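Local coordinates for cell wall surface anchor family protein (Streptococcus agalactiae serogroup V, PDB 3PF2), which forms the shaft of the type 1 pilus as its major (backbone) pilin, here represented by a calcium-binding 35-kDa C-terminal fragment with Ig-like domains, at residues Thr210-Thr215 / Gln236-Lys241; Lys269-Lys274 / Asp283-Phe288. One frame throughout, in Å; residues are numbered along the deposited sequence.

Interaction 1: Thr210-Thr215 / Gln236-Lys241; sequences TAVKWT and QPIKLK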
loop_
_atom_site.group_PDB
_atom_site.type_symbol
_atom_site.label_atom_id
_atom_site.label_comp_id
_atom_site.label_asym_id
_atom_site.label_seq_id
_atom_site.Cartn_x
_atom_site.Cartn_y
_atom_site.Cartn_z
ATOM N N THR A 210 15.933 -11.699 10.702
ATOM C CA THR A 210 15.233 -10.876 11.668
ATOM C C THR A 210 13.744 -11.251 11.696
ATOM O O THR A 210 13.139 -11.507 10.650
ATOM C CB THR A 210 15.501 -9.369 11.415
ATOM O OG1 THR A 210 15.391 -8.654 12.645
ATOM C CG2 THR A 210 14.552 -8.784 10.414
ATOM N N ALA A 211 13.169 -11.306 12.892
ATOM C CA ALA A 211 11.787 -11.733 13.053
ATOM C C ALA A 211 10.826 -10.734 12.445
ATOM O O ALA A 211 11.008 -9.513 12.569
ATOM C CB ALA A 211 11.453 -11.947 14.516
ATOM N N VAL A 212 9.818 -11.267 11.765
ATOM C CA VAL A 212 8.670 -10.477 11.360
ATOM C C VAL A 212 7.746 -10.352 12.575
ATOM O O VAL A 212 7.422 -11.351 13.234
ATOM C CB VAL A 212 7.934 -11.134 10.181
ATOM C CG1 VAL A 212 6.875 -10.204 9.609
ATOM C CG2 VAL A 212 8.946 -11.557 9.086
ATOM N N LYS A 213 7.337 -9.125 12.876
ATOM C CA LYS A 213 6.532 -8.870 14.069
ATOM C C LYS A 213 5.072 -8.659 13.724
ATOM O O LYS A 213 4.744 -8.138 12.642
ATOM C CB LYS A 213 7.067 -7.652 14.835
ATOM C CG LYS A 213 8.386 -7.910 15.559
ATOM C CD LYS A 213 8.897 -6.652 16.283
ATOM C CE LYS A 213 9.264 -5.538 15.317
ATOM N NZ LYS A 213 9.396 -4.244 16.042
ATOM N N TRP A 214 4.205 -9.068 14.651
ATOM C CA TRP A 214 2.782 -8.792 14.552
ATOM C C TRP A 214 2.515 -7.309 14.693
ATOM O O TRP A 214 3.160 -6.607 15.489
ATOM C CB TRP A 214 1.987 -9.500 15.648
ATOM C CG TRP A 214 1.815 -10.978 15.486
ATOM C CD1 TRP A 214 2.281 -11.938 16.326
ATOM C CD2 TRP A 214 1.107 -11.669 14.438
ATOM N NE1 TRP A 214 1.922 -13.183 15.872
ATOM C CE2 TRP A 214 1.205 -13.048 14.713
ATOM C CE3 TRP A 214 0.417 -11.256 13.289
ATOM C CZ2 TRP A 214 0.632 -14.027 13.885
ATOM C CZ3 TRP A 214 -0.157 -12.234 12.457
ATOM C CH2 TRP A 214 -0.042 -13.602 12.769
ATOM N N THR A 215 1.564 -6.848 13.901
ATOM C CA THR A 215 0.892 -5.581 14.154
ATOM C C THR A 215 -0.610 -5.862 14.232
ATOM O O THR A 215 -1.074 -6.942 13.841
ATOM C CB THR A 215 1.150 -4.574 13.021
ATOM O OG1 THR A 215 0.675 -5.125 11.788
ATOM C CG2 THR A 215 2.633 -4.231 12.906
ATOM N N GLN A 236 5.316 -8.461 19.107
ATOM C CA GLN A 236 5.947 -9.752 19.369
ATOM C C GLN A 236 6.229 -10.506 18.064
ATOM O O GLN A 236 5.568 -10.252 17.060
ATOM C CB GLN A 236 5.067 -10.598 20.308
ATOM C CG GLN A 236 4.884 -10.007 21.724
ATOM C CD GLN A 236 6.203 -9.703 22.418
ATOM O OE1 GLN A 236 6.488 -8.553 22.747
ATOM N NE2 GLN A 236 7.013 -10.730 22.641
ATOM N N PRO A 237 7.214 -11.430 18.076
ATOM C CA PRO A 237 7.535 -12.145 16.829
ATOM C C PRO A 237 6.366 -13.004 16.341
ATOM O O PRO A 237 5.594 -13.535 17.158
ATOM C CB PRO A 237 8.727 -13.029 17.220
ATOM C CG PRO A 237 9.263 -12.432 18.500
ATOM C CD PRO A 237 8.075 -11.867 19.193
ATOM N N ILE A 238 6.232 -13.130 15.022
ATOM C CA ILE A 238 5.203 -13.997 14.432
ATOM C C ILE A 238 5.647 -15.453 14.538
ATOM O O ILE A 238 6.748 -15.812 14.122
ATOM C CB ILE A 238 4.890 -13.609 12.965
ATOM C CG1 ILE A 238 4.122 -12.283 12.927
ATOM C CG2 ILE A 238 4.075 -14.722 12.252
ATOM C CD1 ILE A 238 3.955 -11.663 11.575
ATOM N N LYS A 239 4.782 -16.281 15.114
ATOM C CA LYS A 239 5.049 -17.710 15.251
ATOM C C LYS A 239 3.822 -18.444 14.736
ATOM O O LYS A 239 2.708 -18.131 15.131
ATOM C CB LYS A 239 5.346 -18.085 16.712
ATOM C CG LYS A 239 6.468 -17.261 17.329
ATOM C CD LYS A 239 6.735 -17.634 18.779
ATOM C CE LYS A 239 8.089 -17.104 19.247
ATOM N NZ LYS A 239 8.158 -15.612 19.268
ATOM N N LEU A 240 4.041 -19.399 13.837
ATOM C CA LEU A 240 2.964 -20.115 13.153
ATOM C C LEU A 240 2.939 -21.580 13.575
ATOM O O LEU A 240 3.904 -22.073 14.159
ATOM C CB LEU A 240 3.139 -20.006 11.634
ATOM C CG LEU A 240 3.272 -18.592 11.054
ATOM C CD1 LEU A 240 3.559 -18.656 9.556
ATOM C CD2 LEU A 240 2.014 -17.783 11.320
ATOM N N LYS A 241 1.838 -22.267 13.277
ATOM C CA LYS A 241 1.621 -23.636 13.739
ATOM C C LYS A 241 0.908 -24.434 12.648
ATOM O O LYS A 241 0.025 -23.911 11.974
ATOM C CB LYS A 241 0.774 -23.568 15.022
ATOM C CG LYS A 241 0.210 -24.838 15.597
ATOM C CD LYS A 241 -0.659 -24.521 16.832
ATOM C CE LYS A 241 -2.141 -24.341 16.472
ATOM N NZ LYS A 241 -2.914 -23.575 17.505
HETATM O O HOH W 1 2.402 -15.814 16.958
#
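Trp-214 lays one face of its indole over the side chain of Ile-238, the two crossing at about a right angle. This CH-pi contact puts CG1 of Ile-238 3.5 Å from the centroid of the five-membered ring, 13° off the ring normal. With CG1 anti to its carbonyl carbon (chi1 -71°), Ile-238 directs that branch at the ring, while CG2 lies near Trp-214 CZ2 and CD1 runs on to Val-212 CG1, 3.8 Å away. Ala-211 CB and Pro-237 CB add a smaller apolar touch. Two backbone hydrogen bonds flank the single bridge of Lys-213 with Pro-237: Ile-238 N to Val-212 O (2.8 Å) and Trp-214 N to Gln-236 O (3.0 Å). Water 1, in the indole plane at its edge, accepts from Trp-214 NE1 at 2.9 Å and from Lys-239 N at 3.0 Å. Leu-204 of strand 201-206 touches Val-212 and Ile-238. The contact joins the loop before helix 216-221 to the residues around strand 239-241, at one side of the four-stranded sheet. The buried indole thus sets one face on aliphatic carbon and passes its N-H to a shared water, which probably helps fix the ring's rotation.

Interaction 2: Lys269-Lys274 / Asp283-Phe288; sequences KLKETK and DKEIEF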
loop_
_atom_site.group_PDB
_atom_site.type_symbol
_atom_site.label_atom_id
_atom_site.label_comp_id
_atom_site.label_asym_id
_atom_site.label_seq_id
_atom_site.Cartn_x
_atom_site.Cartn_y
_atom_site.Cartn_z
ATOM N N LYS A 269 11.898 -16.853 5.754
ATOM C CA LYS A 269 12.358 -18.110 6.350
ATOM C C LYS A 269 11.442 -18.557 7.465
ATOM O O LYS A 269 10.816 -17.736 8.136
ATOM C CB LYS A 269 13.771 -17.937 6.904
ATOM C CG LYS A 269 14.791 -17.640 5.849
ATOM C CD LYS A 269 16.188 -17.552 6.434
ATOM C CE LYS A 269 17.163 -17.192 5.317
ATOM N NZ LYS A 269 18.510 -16.836 5.872
ATOM N N LEU A 270 11.361 -19.870 7.665
ATOM C CA LEU A 270 10.714 -20.403 8.871
ATOM C C LEU A 270 11.776 -21.136 9.681
ATOM O O LEU A 270 12.567 -21.879 9.118
ATOM C CB LEU A 270 9.598 -21.387 8.508
ATOM C CG LEU A 270 8.408 -20.836 7.722
ATOM C CD1 LEU A 270 7.489 -21.990 7.359
ATOM C CD2 LEU A 270 7.666 -19.802 8.511
ATOM N N LYS A 271 11.821 -20.875 10.981
ATOM C CA LYS A 271 12.664 -21.667 11.876
ATOM C C LYS A 271 11.750 -22.567 12.692
ATOM O O LYS A 271 10.944 -22.086 13.489
ATOM C CB LYS A 271 13.459 -20.749 12.792
ATOM C CG LYS A 271 14.355 -21.492 13.781
ATOM C CD LYS A 271 14.877 -20.539 14.838
ATOM C CE LYS A 271 15.668 -21.299 15.900
ATOM N NZ LYS A 271 16.217 -20.350 16.911
ATOM N N GLU A 272 11.879 -23.875 12.496
ATOM C CA GLU A 272 11.056 -24.819 13.223
ATOM C C GLU A 272 11.558 -24.908 14.661
ATOM O O GLU A 272 12.728 -25.233 14.897
ATOM C CB GLU A 272 11.064 -26.187 12.551
ATOM C CG GLU A 272 10.030 -27.152 13.145
ATOM C CD GLU A 272 9.859 -28.413 12.328
ATOM O OE1 GLU A 272 10.325 -28.439 11.171
ATOM O OE2 GLU A 272 9.248 -29.387 12.838
ATOM N N THR A 273 10.666 -24.589 15.596
ATOM C CA THR A 273 10.999 -24.531 17.020
ATOM C C THR A 273 10.331 -25.664 17.797
ATOM O O THR A 273 10.721 -25.970 18.928
ATOM C CB THR A 273 10.581 -23.187 17.639
ATOM O OG1 THR A 273 9.165 -23.007 17.488
ATOM C CG2 THR A 273 11.314 -22.014 16.958
ATOM N N LYS A 274 9.308 -26.273 17.203
ATOM C CA LYS A 274 8.640 -27.436 17.797
ATOM C C LYS A 274 8.258 -28.371 16.670
ATOM O O LYS A 274 7.703 -27.924 15.672
ATOM C CB LYS A 274 7.389 -27.016 18.576
ATOM C CG LYS A 274 6.671 -28.187 19.278
ATOM C CD LYS A 274 5.517 -27.726 20.157
ATOM C CE LYS A 274 5.997 -26.928 21.382
ATOM N NZ LYS A 274 4.930 -26.834 22.434
ATOM N N ASP A 283 17.802 -28.906 12.127
ATOM C CA ASP A 283 18.772 -27.874 12.478
ATOM C C ASP A 283 19.100 -26.921 11.336
ATOM O O ASP A 283 20.125 -26.235 11.378
ATOM C CB ASP A 283 20.038 -28.457 13.131
ATOM C CG ASP A 283 20.915 -29.228 12.158
ATOM O OD1 ASP A 283 20.639 -29.235 10.934
ATOM O OD2 ASP A 283 21.901 -29.831 12.641
ATOM N N LYS A 284 18.216 -26.878 10.337
ATOM C CA LYS A 284 18.313 -25.891 9.255
ATOM C C LYS A 284 16.979 -25.190 9.087
ATOM O O LYS A 284 15.927 -25.818 9.175
ATOM C CB LYS A 284 18.727 -26.560 7.945
ATOM C CG LYS A 284 20.113 -27.226 7.972
ATOM C CD LYS A 284 21.221 -26.187 7.793
ATOM C CE LYS A 284 22.439 -26.791 7.090
ATOM N NZ LYS A 284 23.299 -27.541 8.045
ATOM N N GLU A 285 17.036 -23.882 8.839
ATOM C CA GLU A 285 15.835 -23.092 8.587
ATOM C C GLU A 285 15.295 -23.402 7.197
ATOM O O GLU A 285 16.025 -23.894 6.325
ATOM C CB GLU A 285 16.125 -21.599 8.771
ATOM C CG GLU A 285 16.525 -21.281 10.223
ATOM C CD GLU A 285 16.791 -19.820 10.532
ATOM O OE1 GLU A 285 17.051 -19.029 9.601
ATOM O OE2 GLU A 285 16.766 -19.466 11.743
ATOM N N ILE A 286 14.014 -23.123 7.009
ATOM C CA ILE A 286 13.284 -23.448 5.785
ATOM C C ILE A 286 12.992 -22.156 5.035
ATOM O O ILE A 286 12.350 -21.262 5.579
ATOM C CB ILE A 286 11.930 -24.109 6.130
ATOM C CG1 ILE A 286 12.158 -25.398 6.941
ATOM C CG2 ILE A 286 11.091 -24.339 4.848
ATOM C CD1 ILE A 286 11.158 -25.603 8.037
ATOM N N GLU A 287 13.452 -22.063 3.796
ATOM C CA GLU A 287 13.182 -20.873 2.991
ATOM C C GLU A 287 11.883 -21.037 2.216
ATOM O O GLU A 287 11.491 -22.150 1.868
ATOM C CB GLU A 287 14.354 -20.582 2.046
ATOM C CG GLU A 287 15.617 -20.152 2.779
ATOM C CD GLU A 287 16.719 -19.625 1.863
ATOM O OE1 GLU A 287 16.557 -19.641 0.619
ATOM O OE2 GLU A 287 17.753 -19.178 2.409
ATOM N N PHE A 288 11.192 -19.925 1.970
ATOM C CA PHE A 288 10.086 -19.919 1.013
ATOM C C PHE A 288 10.034 -18.581 0.317
ATOM O O PHE A 288 10.661 -17.634 0.768
ATOM C CB PHE A 288 8.736 -20.229 1.683
ATOM C CG PHE A 288 8.256 -19.190 2.661
ATOM C CD1 PHE A 288 7.349 -18.183 2.262
ATOM C CD2 PHE A 288 8.650 -19.235 3.994
ATOM C CE1 PHE A 288 6.859 -17.231 3.178
ATOM C CE2 PHE A 288 8.176 -18.285 4.924
ATOM C CZ PHE A 288 7.272 -17.291 4.523
HETATM O O HOH W 2 14.145 -24.820 11.203
#
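Lys-269 and Glu-287 both place CG anti to the carbonyl carbon (chi1 -64° and -68°) and continue as extended chains, which from facing positions on the two strands run side by side, pointing the same way. They belong to a beta hairpin, strands 266-274 and 286-290, at one side of the antiparallel four-stranded sheet in the prealbumin-like domain, probably the CNA B-type domain of this fragment. The strand segments 269-274 and 286-288 run antiparallel, 155° between their N-to-C directions. Lys-269 and Glu-287 form a non-hydrogen-bonded pair; Leu-270 and Ile-286 form the hydrogen-bonded one, with Leu-270 N to Ile-286 O at 2.7 Å and Ile-286 N to Leu-270 O at 2.8 Å, the latter N-H pointing almost straight at its acceptor. Side chains sort onto the two faces accordingly. On the face of Lys-269 and Glu-287, the lysine methylenes meet carboxylate oxygens: Lys-269 CE meets Glu-287 OE2 at 3.6 Å, and Lys-269 CD meets Glu-285 OE1, that glutamate crossing the lysine at about a right angle. Neither carboxylate reaches the ammonium as a salt bridge; NZ of Lys-269 stands 4.2 Å from Glu-287 OE2 and is hydrogen-bonded to Ser-207 O; the two nearby carboxylates probably favour its charge. Glu-285 OE2 rests against CB and CG of Lys-271. The face of Leu-270 and Ile-286 carries the apolar contacts, Leu-270 CB lying near Ile-286 CB. Phe-288 crosses Leu-270 at about a right angle, its CE2 3.8 Å from Leu-270 CG, and makes an edge-to-face stack with Phe-186 of strand 178-190. Ile-314 of strand 312-316 touches both Leu-270 and Ile-286. Toward the connection between the strands, water 2 bridges the backbones, accepting from Glu-272 N at 2.8 Å and donating to Lys-284 O at 2.9 Å.

Interactions 1 and 2 work on the same four-stranded antiparallel sheet, whose order is 239-241, 201-206, 266-274, 286-290. The first reaches the outermost strand at one side, the second pairs the last two at the other, and strand 201-206 lies between them: Leu-204 is touched by Val-212 and Ile-238 from one contact and by Phe-288 from the other. Their centres are 13 Å apart, and about 4 Å separates their nearest atoms, so the contacts stay distinct. The segments of interaction 1 both precede those of interaction 2 in sequence. Both lie away from the calcium sites, of which one is formed by Asp-10, Lys-11, Asp-12 and Asp-19, and are packing contacts within the prealbumin-like domain.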